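Local structure of STIL N-terminal domain-containing protein (Trichoplax adhaerens, 5OI9) at residues S123-C128 with H171-V176. The protein probably takes part in centriole assembly, as STIL does, its N-terminal domain being the part described here and a likely binding region for CEP85-like partners. Numbering follows the deposited sequence.
Sequences SMQLAC and HATYYV
Y174 takes the crowded first torsion, CG between the backbone N and carbonyl carbon (chi1 69°), which swings its ring across the neighbouring strand; L126, with CG anti to the backbone N (chi1 178°), meets it at about a right angle. L126 CA sits over one face of the Y174 ring, offset toward its rim, a CH-pi contact 4.0 Å from the centroid. L126 CD1 reaches Y174 CE2 at 3.7 Å. Y174 CD1 and CE1 lie against the Q125-L126 peptide, with Y174 CE1 3.4 Å from L126 N. From M124, a selenomethionine bent at chi3, CE comes obliquely to Y174 CD1 at 3.6 Å. An alanine in place of Y174 would remove the ring and would probably loosen the packing of both M124 and L126. These side chains share one sheet face with A172, and helix 45-61 packs there through Q52, Y56 and H59. Between the strands runs a parallel ladder: the N-H groups of A172 and Y174 donate to the carbonyls of S123 and Q125, and the carbonyl oxygens of A172 and Y174 accept from the N-H of Q125 and A127. Y174 thus serves twice, its backbone extending the ladder beyond strand 118-126 while its ring covers the Q125-L126 peptide and the L126 side chain.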
ATOM      1  N   SER A 123       3.587 -16.131 -10.567  1.00 19.78           N
ATOM      2  CA  SER A 123       3.263 -17.452 -11.085  1.00 23.54           C
ATOM      3  C   SER A 123       3.578 -17.482 -12.570  1.00 29.06           C
ATOM      4  O   SER A 123       3.100 -16.629 -13.327  1.00 23.93           O
ATOM      5  CB  SER A 123       1.790 -17.796 -10.853  1.00 23.71           C
ATOM      6  OG  SER A 123       1.526 -18.027  -9.480  1.00 28.41           O
HETATM    7  N   MSE A 124       4.387 -18.448 -12.989  1.00 29.18           N
HETATM    8  CA  MSE A 124       4.632 -18.586 -14.413  1.00 31.53           C
HETATM    9  C   MSE A 124       4.629 -20.026 -14.895  1.00 31.44           C
HETATM   10  O   MSE A 124       4.989 -20.945 -14.164  1.00 29.41           O
HETATM   11  CB  MSE A 124       5.942 -17.897 -14.805  1.00 34.02           C
HETATM   12  CG  MSE A 124       7.161 -18.234 -13.991  1.00 27.23           C
HETATM   13 SE   MSE A 124       8.523 -16.895 -14.396  0.78 36.25          SE
HETATM   14  CE  MSE A 124       8.304 -16.811 -16.329  1.00 17.44           C
ATOM     15  N   GLN A 125       4.191 -20.203 -16.138  1.00 28.31           N
ATOM     16  CA  GLN A 125       4.057 -21.515 -16.743  1.00 29.02           C
ATOM     17  C   GLN A 125       4.421 -21.428 -18.217  1.00 32.45           C
ATOM     18  O   GLN A 125       4.164 -20.420 -18.881  1.00 26.37           O
ATOM     19  CB  GLN A 125       2.632 -22.066 -16.594  1.00 31.45           C
ATOM     20  CG  GLN A 125       1.550 -21.146 -17.148  1.00 32.69           C
ATOM     21  CD  GLN A 125       0.179 -21.798 -17.169  1.00 53.69           C
ATOM     22  OE1 GLN A 125       0.057 -23.005 -17.375  1.00 45.32           O
ATOM     23  NE2 GLN A 125      -0.862 -20.999 -16.948  1.00 57.14           N
ATOM     24  N   LEU A 126       5.026 -22.500 -18.720  1.00 29.28           N
ATOM     25  CA  LEU A 126       5.341 -22.599 -20.137  1.00 24.76           C
ATOM     26  C   LEU A 126       4.058 -22.789 -20.936  1.00 22.14           C
ATOM     27  O   LEU A 126       3.259 -23.681 -20.637  1.00 33.07           O
ATOM     28  CB  LEU A 126       6.308 -23.760 -20.375  1.00 33.83           C
ATOM     29  CG  LEU A 126       6.744 -24.071 -21.807  1.00 35.78           C
ATOM     30  CD1 LEU A 126       7.589 -22.940 -22.373  1.00 23.78           C
ATOM     31  CD2 LEU A 126       7.505 -25.390 -21.852  1.00 41.50           C
ATOM     32  N   ALA A 127       3.852 -21.939 -21.939  1.00 25.31           N
ATOM     33  CA  ALA A 127       2.668 -22.051 -22.781  1.00 27.28           C
ATOM     34  C   ALA A 127       2.698 -23.354 -23.568  1.00 34.09           C
ATOM     35  O   ALA A 127       3.754 -23.793 -24.030  1.00 36.65           O
ATOM     36  CB  ALA A 127       2.579 -20.865 -23.743  1.00 26.38           C
ATOM     37  N   CYS A 128       1.531 -23.972 -23.721  1.00 39.55           N
ATOM     38  CA  CYS A 128       1.407 -25.217 -24.469  1.00 49.19           C
ATOM     39  C   CYS A 128      -0.003 -25.294 -25.045  1.00 49.64           C
ATOM     40  O   CYS A 128      -0.775 -24.332 -24.971  1.00 50.87           O
ATOM     41  CB  CYS A 128       1.738 -26.422 -23.579  1.00 46.61           C
ATOM     42  SG  CYS A 128       0.586 -26.681 -22.210  1.00 58.28           S
ATOM     43  N   HIS A 171       0.821 -12.971 -13.147  1.00 20.12           N
ATOM     44  CA  HIS A 171       0.833 -14.239 -13.867  1.00 24.56           C
ATOM     45  C   HIS A 171       1.587 -14.046 -15.175  1.00 25.02           C
ATOM     46  O   HIS A 171       1.287 -13.118 -15.936  1.00 18.07           O
ATOM     47  CB  HIS A 171      -0.586 -14.736 -14.158  1.00 26.63           C
ATOM     48  CG  HIS A 171      -1.398 -15.025 -12.933  1.00 34.85           C
ATOM     49  ND1 HIS A 171      -2.775 -15.073 -12.953  1.00 39.17           N
ATOM     50  CD2 HIS A 171      -1.030 -15.288 -11.658  1.00 29.73           C
ATOM     51  CE1 HIS A 171      -3.221 -15.349 -11.740  1.00 36.37           C
ATOM     52  NE2 HIS A 171      -2.182 -15.485 -10.936  1.00 37.89           N
ATOM     53  N   ALA A 172       2.560 -14.915 -15.438  1.00 18.53           N
ATOM     54  CA  ALA A 172       3.371 -14.823 -16.646  1.00 21.41           C
ATOM     55  C   ALA A 172       3.315 -16.147 -17.391  1.00 21.88           C
ATOM     56  O   ALA A 172       3.670 -17.190 -16.839  1.00 22.72           O
ATOM     57  CB  ALA A 172       4.819 -14.452 -16.312  1.00 19.09           C
ATOM     58  N   THR A 173       2.869 -16.110 -18.638  1.00 21.11           N
ATOM     59  CA  THR A 173       2.920 -17.271 -19.518  1.00 20.12           C
ATOM     60  C   THR A 173       4.003 -17.023 -20.557  1.00 19.25           C
ATOM     61  O   THR A 173       3.978 -15.999 -21.250  1.00 24.72           O
ATOM     62  CB  THR A 173       1.567 -17.520 -20.178  1.00 19.38           C
ATOM     63  OG1 THR A 173       0.568 -17.683 -19.164  1.00 27.26           O
ATOM     64  CG2 THR A 173       1.616 -18.776 -21.023  1.00 28.34           C
ATOM     65  N   TYR A 174       4.965 -17.938 -20.650  1.00 20.32           N
ATOM     66  CA  TYR A 174       6.116 -17.746 -21.517  1.00 22.31           C
ATOM     67  C   TYR A 174       6.250 -18.896 -22.507  1.00 28.98           C
ATOM     68  O   TYR A 174       5.692 -19.982 -22.321  1.00 25.44           O
ATOM     69  CB  TYR A 174       7.416 -17.602 -20.711  1.00 21.11           C
ATOM     70  CG  TYR A 174       7.872 -18.864 -20.010  1.00 26.33           C
ATOM     71  CD1 TYR A 174       7.287 -19.266 -18.818  1.00 24.95           C
ATOM     72  CD2 TYR A 174       8.899 -19.643 -20.531  1.00 26.99           C
ATOM     73  CE1 TYR A 174       7.701 -20.411 -18.169  1.00 29.49           C
ATOM     74  CE2 TYR A 174       9.320 -20.793 -19.888  1.00 27.87           C
ATOM     75  CZ  TYR A 174       8.718 -21.171 -18.707  1.00 33.20           C
ATOM     76  OH  TYR A 174       9.133 -22.313 -18.062  1.00 44.79           O
ATOM     77  N   TYR A 175       7.006 -18.632 -23.569  1.00 24.99           N
ATOM     78  CA  TYR A 175       7.292 -19.627 -24.590  1.00 26.38           C
ATOM     79  C   TYR A 175       8.668 -19.342 -25.170  1.00 25.96           C
ATOM     80  O   TYR A 175       9.040 -18.181 -25.361  1.00 27.59           O
ATOM     81  CB  TYR A 175       6.234 -19.617 -25.697  1.00 26.78           C
ATOM     82  CG  TYR A 175       6.336 -20.788 -26.649  1.00 31.27           C
ATOM     83  CD1 TYR A 175       5.810 -22.029 -26.311  1.00 34.96           C
ATOM     84  CD2 TYR A 175       6.952 -20.654 -27.887  1.00 29.74           C
ATOM     85  CE1 TYR A 175       5.898 -23.104 -27.175  1.00 36.06           C
ATOM     86  CE2 TYR A 175       7.045 -21.725 -28.760  1.00 37.17           C
ATOM     87  CZ  TYR A 175       6.515 -22.947 -28.397  1.00 42.40           C
ATOM     88  OH  TYR A 175       6.603 -24.017 -29.258  1.00 53.33           O
ATOM     89  N   VAL A 176       9.422 -20.406 -25.436  1.00 25.78           N
ATOM     90  CA  VAL A 176      10.744 -20.310 -26.040  1.00 28.70           C
ATOM     91  C   VAL A 176      10.724 -21.080 -27.351  1.00 30.14           C
ATOM     92  O   VAL A 176      10.324 -22.249 -27.383  1.00 33.50           O
ATOM     93  CB  VAL A 176      11.843 -20.857 -25.109  1.00 30.08           C
ATOM     94  CG1 VAL A 176      13.197 -20.813 -25.805  1.00 34.06           C
ATOM     95  CG2 VAL A 176      11.888 -20.070 -23.822  1.00 36.29           C
TER